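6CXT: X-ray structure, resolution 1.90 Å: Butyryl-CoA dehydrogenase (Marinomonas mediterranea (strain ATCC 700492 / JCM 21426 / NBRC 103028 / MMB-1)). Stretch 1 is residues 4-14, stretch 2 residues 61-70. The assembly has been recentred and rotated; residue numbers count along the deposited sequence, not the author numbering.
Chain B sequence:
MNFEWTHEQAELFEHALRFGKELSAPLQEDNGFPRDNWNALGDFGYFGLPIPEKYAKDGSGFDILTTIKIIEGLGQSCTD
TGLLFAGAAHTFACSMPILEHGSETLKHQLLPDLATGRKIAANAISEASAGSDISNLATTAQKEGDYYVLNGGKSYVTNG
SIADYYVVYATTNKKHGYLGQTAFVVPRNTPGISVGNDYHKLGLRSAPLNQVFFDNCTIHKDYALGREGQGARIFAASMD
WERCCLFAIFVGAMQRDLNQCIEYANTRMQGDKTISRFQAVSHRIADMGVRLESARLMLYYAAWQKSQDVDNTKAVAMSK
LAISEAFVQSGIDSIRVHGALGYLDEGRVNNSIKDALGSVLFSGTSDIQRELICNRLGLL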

ATOM      1  N   GLU B   4     -15.442 -19.239  20.856  1.00 30.35           N
ATOM      2  CA  GLU B   4     -15.665 -20.677  20.923  1.00 33.22           C
ATOM      3  C   GLU B   4     -16.915 -21.021  20.095  1.00 31.70           C
ATOM      4  O   GLU B   4     -17.941 -20.345  20.195  1.00 31.34           O
ATOM      5  CB  GLU B   4     -15.817 -21.041  22.429  1.00 42.50           C
ATOM      6  CG  GLU B   4     -16.110 -22.486  22.798  1.00 56.07           C
ATOM      7  CD  GLU B   4     -14.896 -23.409  22.805  1.00 65.95           C
ATOM      8  OE1 GLU B   4     -13.837 -23.084  22.193  1.00 70.66           O
ATOM      9  OE2 GLU B   4     -15.005 -24.486  23.448  1.00 70.90           O
ATOM     10  N   TRP B   5     -16.798 -22.011  19.223  1.00 27.83           N
ATOM     11  CA  TRP B   5     -17.977 -22.540  18.494  1.00 28.46           C
ATOM     12  C   TRP B   5     -18.551 -23.691  19.324  1.00 30.41           C
ATOM     13  O   TRP B   5     -17.773 -24.447  19.891  1.00 29.95           O
ATOM     14  CB  TRP B   5     -17.566 -23.048  17.105  1.00 26.34           C
ATOM     15  CG  TRP B   5     -17.139 -21.898  16.208  1.00 27.10           C
ATOM     16  CD1 TRP B   5     -15.849 -21.499  15.908  1.00 26.66           C
ATOM     17  CD2 TRP B   5     -18.009 -20.996  15.526  1.00 26.96           C
ATOM     18  NE1 TRP B   5     -15.883 -20.390  15.078  1.00 27.66           N
ATOM     19  CE2 TRP B   5     -17.187 -20.060  14.825  1.00 26.98           C
ATOM     20  CE3 TRP B   5     -19.403 -20.872  15.437  1.00 26.20           C
ATOM     21  CZ2 TRP B   5     -17.719 -19.022  14.062  1.00 27.28           C
ATOM     22  CZ3 TRP B   5     -19.940 -19.843  14.637  1.00 29.30           C
ATOM     23  CH2 TRP B   5     -19.088 -18.929  13.970  1.00 29.29           C
ATOM     24  N   THR B   6     -19.880 -23.828  19.388  1.00 31.05           N
ATOM     25  CA  THR B   6     -20.488 -25.019  20.045  1.00 33.12           C
ATOM     26  C   THR B   6     -20.128 -26.280  19.284  1.00 36.07           C
ATOM     27  O   THR B   6     -19.711 -26.241  18.102  1.00 32.70           O
ATOM     28  CB  THR B   6     -22.034 -24.929  20.156  1.00 33.84           C
ATOM     29  OG1 THR B   6     -22.615 -25.083  18.863  1.00 35.10           O
ATOM     30  CG2 THR B   6     -22.515 -23.610  20.770  1.00 33.23           C
ATOM     31  N   HIS B   7     -20.266 -27.419  19.961  1.00 37.08           N
ATOM     32  CA  HIS B   7     -20.010 -28.715  19.365  1.00 38.14           C
ATOM     33  C   HIS B   7     -20.863 -28.861  18.085  1.00 32.88           C
ATOM     34  O   HIS B   7     -20.397 -29.372  17.074  1.00 33.15           O
ATOM     35  CB  HIS B   7     -20.344 -29.839  20.361  1.00 46.20           C
ATOM     36  CG  HIS B   7     -20.025 -31.210  19.847  1.00 54.36           C
ATOM     37  ND1 HIS B   7     -18.782 -31.791  20.001  1.00 60.59           N
ATOM     38  CD2 HIS B   7     -20.780 -32.112  19.171  1.00 59.81           C
ATOM     39  CE1 HIS B   7     -18.785 -32.992  19.443  1.00 62.33           C
ATOM     40  NE2 HIS B   7     -19.984 -33.208  18.929  1.00 63.68           N
ATOM     41  N   GLU B   8     -22.100 -28.405  18.154  1.00 32.64           N
ATOM     42  CA  GLU B   8     -23.019 -28.494  17.025  1.00 35.12           C
ATOM     43  C   GLU B   8     -22.501 -27.623  15.845  1.00 35.40           C
ATOM     44  O   GLU B   8     -22.442 -28.088  14.691  1.00 31.64           O
ATOM     45  CB  GLU B   8     -24.430 -28.081  17.474  1.00 40.32           C
ATOM     46  CG  GLU B   8     -25.562 -28.234  16.441  1.00 55.17           C
ATOM     47  CD  GLU B   8     -25.678 -29.635  15.799  1.00 73.50           C
ATOM     48  OE1 GLU B   8     -25.308 -30.659  16.432  1.00 81.99           O
ATOM     49  OE2 GLU B   8     -26.160 -29.719  14.638  1.00 81.32           O
ATOM     50  N   GLN B   9     -22.093 -26.384  16.158  1.00 31.61           N
ATOM     51  CA  GLN B   9     -21.598 -25.474  15.121  1.00 29.63           C
ATOM     52  C   GLN B   9     -20.346 -26.055  14.493  1.00 29.11           C
ATOM     53  O   GLN B   9     -20.235 -26.058  13.269  1.00 27.77           O
ATOM     54  CB  GLN B   9     -21.341 -24.089  15.692  1.00 26.99           C
ATOM     55  CG  GLN B   9     -22.637 -23.335  15.915  1.00 26.54           C
ATOM     56  CD  GLN B   9     -22.433 -22.091  16.723  1.00 29.03           C
ATOM     57  OE1 GLN B   9     -21.598 -22.067  17.638  1.00 30.75           O
ATOM     58  NE2 GLN B   9     -23.164 -21.031  16.384  1.00 28.47           N
ATOM     59  N   ALA B  10     -19.417 -26.569  15.311  1.00 27.92           N
ATOM     60  CA  ALA B  10     -18.220 -27.293  14.784  1.00 28.64           C
ATOM     61  C   ALA B  10     -18.552 -28.457  13.870  1.00 31.83           C
ATOM     62  O   ALA B  10     -17.893 -28.674  12.834  1.00 30.71           O
ATOM     63  CB  ALA B  10     -17.316 -27.760  15.904  1.00 30.57           C
ATOM     64  N   GLU B  11     -19.560 -29.235  14.274  1.00 31.49           N
ATOM     65  CA  GLU B  11     -20.003 -30.364  13.491  1.00 33.95           C
ATOM     66  C   GLU B  11     -20.534 -29.936  12.106  1.00 28.24           C
ATOM     67  O   GLU B  11     -20.210 -30.556  11.075  1.00 27.83           O
ATOM     68  CB  GLU B  11     -21.055 -31.198  14.269  1.00 38.08           C
ATOM     69  CG  GLU B  11     -21.288 -32.577  13.675  1.00 54.91           C
ATOM     70  CD  GLU B  11     -20.009 -33.176  13.099  1.00 64.54           C
ATOM     71  OE1 GLU B  11     -19.060 -33.394  13.897  1.00 71.49           O
ATOM     72  OE2 GLU B  11     -19.945 -33.388  11.852  1.00 64.36           O
ATOM     73  N   LEU B  12     -21.355 -28.900  12.107  1.00 28.50           N
ATOM     74  CA  LEU B  12     -21.894 -28.353  10.874  1.00 27.39           C
ATOM     75  C   LEU B  12     -20.775 -27.823   9.977  1.00 26.14           C
ATOM     76  O   LEU B  12     -20.802 -28.005   8.761  1.00 27.98           O
ATOM     77  CB  LEU B  12     -22.898 -27.254  11.197  1.00 25.52           C
ATOM     78  CG  LEU B  12     -24.232 -27.772  11.758  1.00 27.31           C
ATOM     79  CD1 LEU B  12     -24.902 -26.695  12.595  1.00 24.41           C
ATOM     80  CD2 LEU B  12     -25.141 -28.264  10.638  1.00 25.85           C
ATOM     81  N   PHE B  13     -19.781 -27.169  10.584  1.00 27.13           N
ATOM     82  CA  PHE B  13     -18.657 -26.664   9.815  1.00 26.99           C
ATOM     83  C   PHE B  13     -17.885 -27.808   9.187  1.00 26.96           C
ATOM     84  O   PHE B  13     -17.552 -27.784   7.991  1.00 25.81           O
ATOM     85  CB  PHE B  13     -17.760 -25.832  10.717  1.00 26.08           C
ATOM     86  CG  PHE B  13     -16.598 -25.192  10.001  1.00 26.12           C
ATOM     87  CD1 PHE B  13     -16.799 -24.107   9.104  1.00 24.62           C
ATOM     88  CD2 PHE B  13     -15.294 -25.617  10.255  1.00 27.30           C
ATOM     89  CE1 PHE B  13     -15.709 -23.490   8.499  1.00 23.44           C
ATOM     90  CE2 PHE B  13     -14.178 -24.999   9.626  1.00 26.74           C
ATOM     91  CZ  PHE B  13     -14.387 -23.948   8.751  1.00 24.57           C
ATOM     92  N   GLU B  14     -17.618 -28.849   9.963  1.00 25.58           N
ATOM     93  CA  GLU B  14     -16.906 -29.998   9.392  1.00 27.46           C
ATOM     94  C   GLU B  14     -17.725 -30.641   8.283  1.00 24.68           C
ATOM     95  O   GLU B  14     -17.161 -31.088   7.276  1.00 25.67           O
ATOM     96  CB  GLU B  14     -16.579 -31.049  10.466  1.00 32.69           C
ATOM     97  CG  GLU B  14     -15.459 -30.638  11.430  1.00 42.50           C
ATOM     98  CD  GLU B  14     -14.190 -30.135  10.730  1.00 50.02           C
ATOM     99  OE1 GLU B  14     -13.684 -29.045  11.131  1.00 50.79           O
ATOM    100  OE2 GLU B  14     -13.701 -30.824   9.785  1.00 51.81           O
TER
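Stretch 2 61-70: GFDILTTIKI

Stretch 2 enters as a short loop, Gly61 to Asp63, and then winds into an α-helix from Ile64 that continues beyond Ile70. It lies alongside the helix that begins at His7 and runs in nearly the same direction: the N-to-C axes differ by 27° (signed crossing angle -27°) and approach to 9.2 Å. The backbones draw together along the way, from 6.1 Å between the CA atoms of Gln9 and Thr66 to 5.1 Å between those of Phe13 and Ile70.

Gly61 touches nothing in stretch 1; its positive phi of 47° is a conformation that glycine adopts readily. Phe62, extended at -67/153, points toward stretch 1, and its ring tip meets Leu12, CZ to CD1 at 3.9 Å, an apolar contact at the margin of the interface. Asp63 caps the new helix: with chi1 at 59° (p), its OD1 accepts from Thr66 N at 2.9 Å, satisfying an amide that has no preceding turn to bond to. A water joins it to stretch 1, donating to Asp63 OD2 at 2.8 Å and accepting from Gln9 NE2 at 2.9 Å.

Ile64 opens the helix out of reach of stretch 1. Leu65 points toward it, placing CD2 3.9 Å from Trp5 CH2, a greasy branch against a broad indole. Thr66 carries both a hydroxyl and a methyl, and both are used: its OG1 accepts from Gln9 NE2 at 2.9 Å, nearly linear at 171°, and donates to Asp63 OD1 at 2.6 Å. Gln9 is held for this task, since its OE1 accepts from Thr6 N at 3.0 Å, while Gln9 N bonds back to the capping Thr6 OG1, also at 3.0 Å. The methyl of Thr66 serves the apolar side, CG2 lying 3.8 Å from Leu12 CD1.

Thr67 is turned out of reach, its OG1 donating to Asp63 O at 3.0 Å, and Ile68 adds little. Lys69, by contrast, has the largest area covered by stretch 1. Its long chain runs between two aromatic rings: CE lies over a face of each, 3.8 Å from the centroid of the Trp5 five-membered ring and 3.6 Å from that of Phe13. Lysine suits the place because its CE methylene packs on both aromatic faces while its charge gains a cation-pi interaction, NZ lying 4.0 Å from the Phe13 ring centroid; NZ is also hydrogen-bonded elsewhere in the structure. Ile70 ends the stretch with CG1 3.8 Å from Leu12 CB, a branched apolar side chain filling space beside the leucine.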

ATOM      1  N   GLY B  61     -33.607 -22.840   9.914  1.00 28.97           N
ATOM      2  CA  GLY B  61     -33.771 -21.708  10.832  1.00 30.64           C
ATOM      3  C   GLY B  61     -32.543 -21.461  11.713  1.00 32.34           C
ATOM      4  O   GLY B  61     -32.667 -21.160  12.908  1.00 29.43           O
ATOM      5  N   PHE B  62     -31.346 -21.590  11.137  1.00 29.43           N
ATOM      6  CA  PHE B  62     -30.115 -21.269  11.882  1.00 28.99           C
ATOM      7  C   PHE B  62     -29.975 -19.803  12.219  1.00 28.48           C
ATOM      8  O   PHE B  62     -30.497 -18.938  11.514  1.00 30.98           O
ATOM      9  CB  PHE B  62     -28.872 -21.716  11.107  1.00 26.14           C
ATOM     10  CG  PHE B  62     -28.705 -23.191  11.010  1.00 28.24           C
ATOM     11  CD1 PHE B  62     -29.040 -24.040  12.101  1.00 31.27           C
ATOM     12  CD2 PHE B  62     -28.144 -23.763   9.865  1.00 26.95           C
ATOM     13  CE1 PHE B  62     -28.858 -25.411  11.996  1.00 29.32           C
ATOM     14  CE2 PHE B  62     -27.934 -25.125   9.779  1.00 28.86           C
ATOM     15  CZ  PHE B  62     -28.303 -25.956  10.834  1.00 30.80           C
ATOM     16  N   ASP B  63     -29.257 -19.489  13.296  1.00 29.16           N
ATOM     17  CA  ASP B  63     -28.932 -18.081  13.542  1.00 29.50           C
ATOM     18  C   ASP B  63     -27.854 -17.625  12.526  1.00 27.19           C
ATOM     19  O   ASP B  63     -27.256 -18.455  11.836  1.00 25.99           O
ATOM     20  CB  ASP B  63     -28.491 -17.837  14.989  1.00 31.13           C
ATOM     21  CG  ASP B  63     -27.253 -18.644  15.391  1.00 36.17           C
ATOM     22  OD1 ASP B  63     -26.586 -19.246  14.574  1.00 39.62           O
ATOM     23  OD2 ASP B  63     -26.907 -18.679  16.577  1.00 45.16           O
ATOM     24  N   ILE B  64     -27.618 -16.323  12.471  1.00 27.21           N
ATOM     25  CA  ILE B  64     -26.645 -15.725  11.523  1.00 27.53           C
ATOM     26  C   ILE B  64     -25.219 -16.289  11.668  1.00 24.44           C
ATOM     27  O   ILE B  64     -24.588 -16.684  10.677  1.00 22.48           O
ATOM     28  CB  ILE B  64     -26.681 -14.185  11.560  1.00 27.88           C
ATOM     29  CG1 ILE B  64     -28.114 -13.711  11.352  1.00 28.95           C
ATOM     30  CG2 ILE B  64     -25.912 -13.604  10.373  1.00 26.07           C
ATOM     31  CD1 ILE B  64     -28.293 -12.260  11.748  1.00 29.00           C
ATOM     32  N   LEU B  65     -24.729 -16.395  12.892  1.00 24.00           N
ATOM     33  CA  LEU B  65     -23.394 -16.958  13.048  1.00 23.02           C
ATOM     34  C   LEU B  65     -23.226 -18.365  12.555  1.00 24.76           C
ATOM     35  O   LEU B  65     -22.203 -18.673  11.900  1.00 21.23           O
ATOM     36  CB  LEU B  65     -22.875 -16.871  14.498  1.00 24.85           C
ATOM     37  CG  LEU B  65     -22.202 -15.532  14.803  1.00 26.27           C
ATOM     38  CD1 LEU B  65     -22.151 -15.346  16.320  1.00 27.03           C
ATOM     39  CD2 LEU B  65     -20.793 -15.423  14.163  1.00 23.19           C
ATOM     40  N   THR B  66     -24.192 -19.244  12.881  1.00 21.50           N
ATOM     41  CA  THR B  66     -24.113 -20.610  12.421  1.00 24.31           C
ATOM     42  C   THR B  66     -24.180 -20.634  10.882  1.00 22.49           C
ATOM     43  O   THR B  66     -23.474 -21.422  10.237  1.00 21.93           O
ATOM     44  CB  THR B  66     -25.263 -21.477  12.991  1.00 26.60           C
ATOM     45  OG1 THR B  66     -25.195 -21.438  14.421  1.00 28.52           O
ATOM     46  CG2 THR B  66     -25.089 -22.895  12.550  1.00 24.98           C
ATOM     47  N   THR B  67     -25.066 -19.807  10.336  1.00 21.37           N
ATOM     48  CA  THR B  67     -25.277 -19.779   8.892  1.00 21.00           C
ATOM     49  C   THR B  67     -23.953 -19.350   8.212  1.00 21.38           C
ATOM     50  O   THR B  67     -23.502 -20.012   7.274  1.00 20.72           O
ATOM     51  CB  THR B  67     -26.365 -18.756   8.513  1.00 22.46           C
ATOM     52  OG1 THR B  67     -27.644 -19.207   8.959  1.00 23.19           O
ATOM     53  CG2 THR B  67     -26.427 -18.516   6.969  1.00 19.75           C
ATOM     54  N   ILE B  68     -23.350 -18.243   8.679  1.00 21.23           N
ATOM     55  CA  ILE B  68     -22.108 -17.769   8.015  1.00 21.49           C
ATOM     56  C   ILE B  68     -20.951 -18.777   8.171  1.00 21.44           C
ATOM     57  O   ILE B  68     -20.100 -18.913   7.284  1.00 20.94           O
ATOM     58  CB  ILE B  68     -21.702 -16.305   8.364  1.00 21.87           C
ATOM     59  CG1 ILE B  68     -21.334 -16.104   9.811  1.00 25.15           C
ATOM     60  CG2 ILE B  68     -22.777 -15.306   7.895  1.00 22.17           C
ATOM     61  CD1 ILE B  68     -19.843 -16.264  10.055  1.00 26.14           C
ATOM     62  N   LYS B  69     -20.926 -19.480   9.309  1.00 19.34           N
ATOM     63  CA  LYS B  69     -19.845 -20.451   9.536  1.00 20.02           C
ATOM     64  C   LYS B  69     -19.958 -21.582   8.543  1.00 20.54           C
ATOM     65  O   LYS B  69     -18.951 -22.081   8.020  1.00 18.78           O
ATOM     66  CB  LYS B  69     -19.862 -20.971  10.993  1.00 20.46           C
ATOM     67  CG  LYS B  69     -18.716 -21.902  11.385  1.00 21.56           C
ATOM     68  CD  LYS B  69     -17.329 -21.272  11.211  1.00 22.92           C
ATOM     69  CE  LYS B  69     -16.269 -22.114  11.920  1.00 24.12           C
ATOM     70  NZ  LYS B  69     -14.935 -21.444  11.770  1.00 25.45           N
ATOM     71  N   ILE B  70     -21.192 -22.022   8.273  1.00 19.40           N
ATOM     72  CA  ILE B  70     -21.364 -23.118   7.296  1.00 19.69           C
ATOM     73  C   ILE B  70     -20.980 -22.606   5.893  1.00 18.72           C
ATOM     74  O   ILE B  70     -20.316 -23.292   5.112  1.00 19.13           O
ATOM     75  CB  ILE B  70     -22.824 -23.619   7.305  1.00 19.77           C
ATOM     76  CG1 ILE B  70     -23.059 -24.455   8.576  1.00 22.21           C
ATOM     77  CG2 ILE B  70     -23.183 -24.400   6.019  1.00 19.42           C
ATOM     78  CD1 ILE B  70     -24.569 -24.531   8.892  1.00 22.18           C
TER
HETATM   79  O   HOH W   1     -24.321 -18.767  17.687  1.00 37.38           O